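Local coordinates for DUF3887 domain-containing protein (PDB 4HYZ), which is of unknown function but belongs to the DUF3887 family of the NTF2 clan and packs a helix on an antiparallel sheet, consistent with that clan, at residues E22-A27 / Y99-D104; S37-D42 / M107-F112; C71-Q76 / G84-V89. All blocks are in the same frame, centred on the assembly; numbering follows the deposited sequence.

The three contacts share one antiparallel sheet. Contact 1 lays helix 13-28 across strand 95-103. Contact 2 joins the loop before helix 41-44 to the last strand, 109-113, outermost within this chain. Its centre is about 9 Å from that of contact 1, and D23 OD1 meets R38 NE at 2.7 Å in a salt bridge. Contact 3 lies within the hairpin 65-78/81-92, about 10 Å from contact 1 between centres. I24 CD1 packs on I88 CG2 at 3.5 Å. Contacts 2 and 3 do not touch. A sulfate, probably from the crystallisation liquor, sits at contact 2. The Y73 side chain is about 3 Å from a glycerol and 4 Å from a sulfate. No active site is known.

Contact 1 of 3, residues E22-A27 / Y99-D104; sequences EDIEIA and YSLAYD
This is a buried helix-on-sheet contact in a fold consistent with the NTF2 clan. Helix 13-28 lies across strand 95-103. The axes of the two short segments pass 10.8 Å apart, with 116° between their directions. Most of the contact is apolar. I24 lies over one face of the Y99 ring, offset toward its rim. I24 CG1 is 4.2 Å from the centroid of the Y99 ring, a CH-pi contact, while I24 CD1 reaches Y99 CB at 3.9 Å. I24 CG1 also approaches L101 CD1, and L101 CD2 touches D23 CB at 4.0 Å. The Y99 hydroxyl is hydrogen-bonded to the hydroxyls of Y92 and Y55. I24 and Y99 also pack on V90, so strand 81-92 joins the same core. At the other end the contact turns polar: D23 and Y103 meet tip to tip. Y103 OH donates to D23 OD2 at 2.7 Å. D23 OD1 is held by R38 and Q19, so both carboxylate oxygens have partners in a buried setting. A phenylalanine at Y103 would lose this hydroxyl and its bond, and would probably leave the carboxylate less well satisfied and less firmly placed. The hydroxyl meets D23 OD2 from above the carboxylate plane, which is turned 41° from the ring.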
# COMPACT_ATOMS: atom_id res chain seq x y z
N GLU A 22 20.34 4.75 12.56
CA GLU A 22 21.04 5.03 13.83
C GLU A 22 20.68 4.01 14.90
O GLU A 22 21.54 3.52 15.58
CB GLU A 22 20.69 6.43 14.33
CG GLU A 22 21.46 7.49 13.59
CD GLU A 22 20.89 8.89 13.67
OE1 GLU A 22 19.75 9.06 14.16
OE2 GLU A 22 21.56 9.80 13.15
N ASP A 23 19.39 3.68 15.01
CA ASP A 23 18.90 2.73 16.01
C ASP A 23 19.40 1.30 15.73
O ASP A 23 19.64 0.56 16.68
CB ASP A 23 17.37 2.80 16.11
CG ASP A 23 16.90 4.11 16.74
OD1 ASP A 23 17.76 4.89 17.22
OD2 ASP A 23 15.68 4.36 16.72
N ILE A 24 19.57 0.92 14.45
CA ILE A 24 20.10 -0.42 14.14
C ILE A 24 21.61 -0.43 14.48
O ILE A 24 22.09 -1.43 14.99
CB ILE A 24 19.80 -0.87 12.69
CG1 ILE A 24 18.30 -1.18 12.56
CG2 ILE A 24 20.67 -2.07 12.25
CD1 ILE A 24 17.79 -1.11 11.12
N GLU A 25 22.32 0.69 14.25
CA GLU A 25 23.73 0.80 14.63
C GLU A 25 23.89 0.70 16.14
O GLU A 25 24.82 0.07 16.60
CB GLU A 25 24.35 2.10 14.13
CG GLU A 25 24.56 2.15 12.62
CD GLU A 25 24.71 3.56 12.06
OE1 GLU A 25 24.50 4.55 12.79
OE2 GLU A 25 24.93 3.65 10.83
N ILE A 26 22.98 1.30 16.91
CA ILE A 26 23.02 1.22 18.38
C ILE A 26 22.74 -0.24 18.80
O ILE A 26 23.40 -0.72 19.71
CB ILE A 26 22.05 2.25 19.05
CG1 ILE A 26 22.54 3.73 18.84
CG2 ILE A 26 21.89 1.96 20.55
CD1 ILE A 26 21.24 4.85 18.71
N ALA A 27 21.80 -0.94 18.13
CA ALA A 27 21.54 -2.36 18.41
C ALA A 27 22.78 -3.22 18.12
O ALA A 27 23.13 -4.07 18.93
CB ALA A 27 20.35 -2.86 17.59
N TYR A 99 14.78 -5.61 8.93
CA TYR A 99 14.42 -5.14 10.27
C TYR A 99 13.09 -4.40 10.24
O TYR A 99 12.86 -3.64 9.31
CB TYR A 99 15.50 -4.20 10.81
CG TYR A 99 16.72 -4.87 11.41
CD1 TYR A 99 17.73 -5.38 10.59
CD2 TYR A 99 16.96 -4.81 12.77
CE1 TYR A 99 18.92 -5.87 11.13
CE2 TYR A 99 18.13 -5.32 13.32
CZ TYR A 99 19.11 -5.84 12.50
OH TYR A 99 20.28 -6.32 13.03
N SER A 100 12.25 -4.58 11.27
CA SER A 100 10.98 -3.85 11.43
C SER A 100 11.05 -3.01 12.68
O SER A 100 11.18 -3.56 13.77
CB SER A 100 9.79 -4.80 11.51
OG SER A 100 9.74 -5.60 10.35
N LEU A 101 10.99 -1.70 12.51
CA LEU A 101 11.05 -0.72 13.59
C LEU A 101 9.82 0.13 13.54
O LEU A 101 9.36 0.49 12.46
CB LEU A 101 12.31 0.17 13.46
CG LEU A 101 13.63 -0.37 14.02
CD1 LEU A 101 14.12 -1.59 13.25
CD2 LEU A 101 14.71 0.68 13.95
N ALA A 102 9.31 0.50 14.71
CA ALA A 102 8.15 1.38 14.81
C ALA A 102 8.45 2.46 15.83
O ALA A 102 9.12 2.20 16.83
CB ALA A 102 6.89 0.59 15.17
N TYR A 103 7.94 3.65 15.58
CA TYR A 103 8.17 4.83 16.39
C TYR A 103 6.90 5.51 16.81
O TYR A 103 5.92 5.52 16.06
CB TYR A 103 8.99 5.87 15.56
CG TYR A 103 10.40 5.40 15.25
CD1 TYR A 103 11.42 5.52 16.20
CD2 TYR A 103 10.72 4.80 14.03
CE1 TYR A 103 12.72 5.10 15.92
CE2 TYR A 103 12.02 4.39 13.73
CZ TYR A 103 13.02 4.53 14.70
OH TYR A 103 14.29 4.10 14.47
N ASP A 104 6.97 6.20 17.95
CA ASP A 104 5.90 7.10 18.31
C ASP A 104 6.24 8.47 17.65
O ASP A 104 7.32 8.60 17.02
CB ASP A 104 5.69 7.17 19.84
CG ASP A 104 6.80 7.79 20.68
OD1 ASP A 104 7.81 8.27 20.10
OD2 ASP A 104 6.63 7.87 21.89

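Contact 2 of 3, residues S37-D42 / M107-F112. With SO4 (sulfate ion), chain D.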
# COMPACT_ATOMS: atom_id res chain seq x y z
N SER A 37 17.58 2.86 25.93
CA SER A 37 17.34 4.30 26.04
C SER A 37 16.66 4.88 24.79
O SER A 37 16.14 6.00 24.85
CB SER A 37 18.64 5.05 26.33
OG SER A 37 19.38 5.28 25.14
N ARG A 38 16.66 4.14 23.66
CA ARG A 38 16.05 4.59 22.40
C ARG A 38 14.53 4.28 22.35
O ARG A 38 13.83 4.76 21.46
CB ARG A 38 16.82 4.02 21.20
CG ARG A 38 18.17 4.74 20.96
CD ARG A 38 17.97 6.21 20.54
NE ARG A 38 16.98 6.26 19.45
CZ ARG A 38 15.79 6.84 19.48
NH1 ARG A 38 15.46 7.66 20.47
NH2 ARG A 38 14.95 6.67 18.48
N PHE A 39 14.01 3.51 23.33
CA PHE A 39 12.58 3.18 23.42
C PHE A 39 11.85 4.26 24.19
O PHE A 39 12.47 4.94 25.02
CB PHE A 39 12.38 1.80 24.11
CG PHE A 39 12.66 0.64 23.19
CD1 PHE A 39 13.97 0.27 22.89
CD2 PHE A 39 11.62 -0.05 22.57
CE1 PHE A 39 14.22 -0.79 22.00
CE2 PHE A 39 11.87 -1.10 21.69
CZ PHE A 39 13.17 -1.47 21.41
N THR A 40 10.54 4.43 23.91
CA THR A 40 9.71 5.38 24.67
C THR A 40 9.89 5.08 26.18
O THR A 40 10.02 3.91 26.55
CB THR A 40 8.23 5.27 24.30
OG1 THR A 40 7.69 4.07 24.86
CG2 THR A 40 7.99 5.28 22.80
N LYS A 41 9.92 6.13 27.03
CA LYS A 41 10.10 6.00 28.48
C LYS A 41 9.21 4.89 29.08
O LYS A 41 9.70 4.06 29.84
CB LYS A 41 9.81 7.34 29.20
CG LYS A 41 10.73 8.51 28.79
CD LYS A 41 10.28 9.83 29.40
CE LYS A 41 11.14 11.01 29.01
NZ LYS A 41 10.80 12.24 29.78
N ASP A 42 7.91 4.85 28.66
CA ASP A 42 6.93 3.89 29.16
C ASP A 42 7.22 2.43 28.76
O ASP A 42 6.73 1.53 29.44
CB ASP A 42 5.52 4.31 28.70
CG ASP A 42 4.42 3.92 29.67
OD1 ASP A 42 4.47 4.37 30.85
OD2 ASP A 42 3.49 3.19 29.25
N MSE A 107 9.58 10.08 18.01
CA MSE A 107 10.67 9.36 17.32
C MSE A 107 11.49 8.47 18.26
O MSE A 107 12.70 8.23 18.05
CB MSE A 107 11.56 10.32 16.50
CG MSE A 107 10.84 10.84 15.23
SE MSE A 107 10.21 9.41 14.05
CE MSE A 107 11.87 8.45 13.70
N ASN A 108 10.77 7.88 19.23
CA ASN A 108 11.37 6.88 20.13
C ASN A 108 10.77 5.53 19.76
O ASN A 108 9.64 5.49 19.31
CB ASN A 108 11.15 7.25 21.57
CG ASN A 108 11.83 8.55 21.91
OD1 ASN A 108 12.99 8.77 21.58
ND2 ASN A 108 11.14 9.42 22.59
N LEU A 109 11.51 4.44 19.89
CA LEU A 109 11.01 3.12 19.49
C LEU A 109 9.84 2.60 20.33
O LEU A 109 9.82 2.75 21.55
CB LEU A 109 12.14 2.08 19.55
CG LEU A 109 13.30 2.25 18.57
CD1 LEU A 109 14.52 1.41 19.04
CD2 LEU A 109 12.88 1.86 17.14
N VAL A 110 8.89 1.94 19.65
CA VAL A 110 7.81 1.23 20.34
C VAL A 110 7.96 -0.25 20.01
O VAL A 110 7.34 -1.10 20.65
CB VAL A 110 6.38 1.76 20.03
CG1 VAL A 110 6.18 3.18 20.56
CG2 VAL A 110 6.06 1.69 18.54
N SER A 111 8.79 -0.56 19.01
CA SER A 111 8.98 -1.93 18.50
C SER A 111 10.28 -2.01 17.71
O SER A 111 10.63 -1.09 16.97
CB SER A 111 7.80 -2.33 17.62
OG SER A 111 7.95 -3.67 17.18
N PHE A 112 10.98 -3.13 17.85
CA PHE A 112 12.24 -3.37 17.17
C PHE A 112 12.34 -4.86 16.94
O PHE A 112 12.43 -5.60 17.91
CB PHE A 112 13.44 -2.85 18.00
CG PHE A 112 14.80 -2.97 17.33
CD1 PHE A 112 15.46 -4.19 17.27
CD2 PHE A 112 15.44 -1.85 16.81
CE1 PHE A 112 16.72 -4.30 16.66
CE2 PHE A 112 16.70 -1.96 16.20
CZ PHE A 112 17.31 -3.19 16.10
S SO4 D . 8.32 9.41 24.61
O1 SO4 D . 6.92 9.23 24.98
O2 SO4 D . 8.59 10.85 24.53
O3 SO4 D . 9.22 8.72 25.63
O4 SO4 D . 8.55 8.86 23.30
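F39 and L109 form a single backbone bridge, with L109 N donating to R38 O and T40 N donating to L109 O at 3.0 Å, both nearly straight and in the carbonyl planes. The R38 side chain crosses that of N108 at about a right angle, with guanidinium and amide planes 53° apart. Its chain bends at chi2 and chi3 and brings the guanidinium edge to the turn at M107 (a selenomethionine) and N108. R38 NH2 donates to M107 O at 2.8 Å, and R38 NH1 donates to N108 OD1 at 2.9 Å. Both acceptors lie close to the guanidinium plane, so the pair fixes its rotation. R38 NE faces D23 instead, in a salt bridge. The positive group thus ties helix 13-28 to the 107-108 turn.

N108 works from both ends of its amide. While OD1 takes the bond from R38, N108 ND2 donates to O4 of a sulfate ion at 2.7 Å, almost perfectly straight. K41 N donates to sulfate O3 at 3.0 Å. The ion, probably from the crystallisation liquor, therefore sits at the start of helix 41-44, where T40 is the N-cap. T40 OG1 makes a weak bond to L43 N, and T40 CG2 packs on V110 CG1 at 3.6 Å.

On the apolar side, L109 CB stands over the centre of the F39 ring in a CH-pi contact, 3.8 Å from the centroid. L109 CD1 reaches F39 CE1, and F39 CZ touches F112 CB at 3.7 Å. V110 and S111 both face A102 in a classic beta bulge, and the chain turns a corner at V110. W35 meets F39 and F112 edge-to-face. L109 packs on D23 of helix 13-28 and on Y103 of strand 95-103, while F39 is backed by L47.

Contact 3 of 3, residues C71-Q76 / G84-V89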
# COMPACT_ATOMS: atom_id res chain seq x y z
N CYS A 71 13.90 0.86 1.99
CA CYS A 71 12.94 1.11 3.07
C CYS A 71 11.54 0.94 2.56
O CYS A 71 11.23 1.46 1.49
CB CYS A 71 13.11 2.51 3.64
SG CYS A 71 14.41 2.62 4.87
N THR A 72 10.67 0.30 3.38
CA THR A 72 9.22 0.17 3.17
C THR A 72 8.55 0.82 4.38
O THR A 72 8.81 0.40 5.49
CB THR A 72 8.79 -1.30 3.01
OG1 THR A 72 9.54 -1.91 1.98
CG2 THR A 72 7.31 -1.44 2.78
N TYR A 73 7.69 1.80 4.17
CA TYR A 73 7.04 2.57 5.23
C TYR A 73 5.62 2.13 5.49
O TYR A 73 4.87 1.87 4.57
CB TYR A 73 7.09 4.09 4.91
CG TYR A 73 8.52 4.57 4.73
CD1 TYR A 73 9.29 4.94 5.83
CD2 TYR A 73 9.11 4.61 3.47
CE1 TYR A 73 10.62 5.36 5.67
CE2 TYR A 73 10.44 5.03 3.30
CZ TYR A 73 11.18 5.42 4.41
OH TYR A 73 12.50 5.82 4.29
N LEU A 74 5.25 2.05 6.77
CA LEU A 74 3.92 1.63 7.20
C LEU A 74 3.52 2.47 8.39
O LEU A 74 4.30 3.30 8.87
CB LEU A 74 3.90 0.13 7.57
CG LEU A 74 4.28 -0.90 6.48
CD1 LEU A 74 4.52 -2.27 7.09
CD2 LEU A 74 3.14 -1.07 5.48
N GLY A 75 2.31 2.29 8.85
CA GLY A 75 1.83 3.06 10.00
C GLY A 75 0.72 2.35 10.72
O GLY A 75 0.20 1.31 10.27
N GLN A 76 0.38 2.89 11.87
CA GLN A 76 -0.69 2.34 12.70
C GLN A 76 -1.28 3.44 13.57
O GLN A 76 -0.56 4.30 14.08
CB GLN A 76 -0.15 1.21 13.60
CG GLN A 76 -1.26 0.49 14.38
CD GLN A 76 -0.79 -0.63 15.29
OE1 GLN A 76 0.38 -0.96 15.36
NE2 GLN A 76 -1.71 -1.26 15.99
N GLY A 84 4.68 5.28 13.36
CA GLY A 84 5.30 5.20 12.05
C GLY A 84 6.24 4.03 12.02
O GLY A 84 7.05 3.87 12.92
N GLY A 85 6.08 3.18 11.01
CA GLY A 85 6.91 2.00 10.88
C GLY A 85 7.76 1.96 9.62
O GLY A 85 7.43 2.59 8.61
N VAL A 86 8.85 1.20 9.70
CA VAL A 86 9.74 1.03 8.57
C VAL A 86 10.29 -0.39 8.57
O VAL A 86 10.65 -0.93 9.62
CB VAL A 86 10.85 2.11 8.49
CG1 VAL A 86 11.87 1.99 9.63
CG2 VAL A 86 11.55 2.10 7.13
N ILE A 87 10.29 -1.01 7.40
CA ILE A 87 10.93 -2.28 7.13
C ILE A 87 12.16 -1.90 6.31
O ILE A 87 12.03 -1.33 5.23
CB ILE A 87 10.04 -3.34 6.46
CG1 ILE A 87 8.71 -3.51 7.29
CG2 ILE A 87 10.84 -4.63 6.33
CD1 ILE A 87 7.67 -4.39 6.64
N ILE A 88 13.34 -2.05 6.90
CA ILE A 88 14.58 -1.62 6.25
C ILE A 88 15.49 -2.83 6.05
O ILE A 88 15.61 -3.68 6.93
CB ILE A 88 15.28 -0.45 7.01
CG1 ILE A 88 16.60 0.03 6.33
CG2 ILE A 88 15.46 -0.76 8.50
CD1 ILE A 88 17.15 1.39 6.87
N VAL A 89 16.06 -2.92 4.86
CA VAL A 89 16.98 -3.99 4.49
C VAL A 89 18.35 -3.67 5.08
O VAL A 89 18.84 -2.56 4.91
CB VAL A 89 17.07 -4.19 2.95
CG1 VAL A 89 18.15 -5.20 2.58
CG2 VAL A 89 15.72 -4.61 2.38
O HOH W 1 12.24 -2.63 2.54
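Strands 65-78 and 81-92 form a beta hairpin, and this contact is a run of five antiparallel pairs within it. The hydrogen-bonded pairs are T72 with I87 and L74 with G85. I87 N donates to T72 O at 2.8 Å, close to straight and in the carbonyl plane. At the L74-G85 pair the donors instead stand above the carbonyl planes; G85 N is 2.8 Å from L74 O. One face carries C71, Y73, V86 and I88. C71 SG sits between two branches, touching I88 CD1 at 3.6 Å and V86 CG2 at 3.7 Å. Y73 lies beside V86, pointing the same way, and its CE1 meets CG2 of V86. Y73 OH is hydrogen-bonded to a glycerol. On this face V86 packs on A20 and I88 on I24, both of helix 13-28. The other face carries T72, L74 and I87. L74 CD1 reaches I87 CD1 at 3.8 Å, and a water joins T72 OG1 to I87 O. I3 of the second subunit packs on T72 and I87. Four backbone bonds thus set the register of the strands, which leaves V86 and I88, with C71 beside them, to offer an apolar surface to helix 13-28.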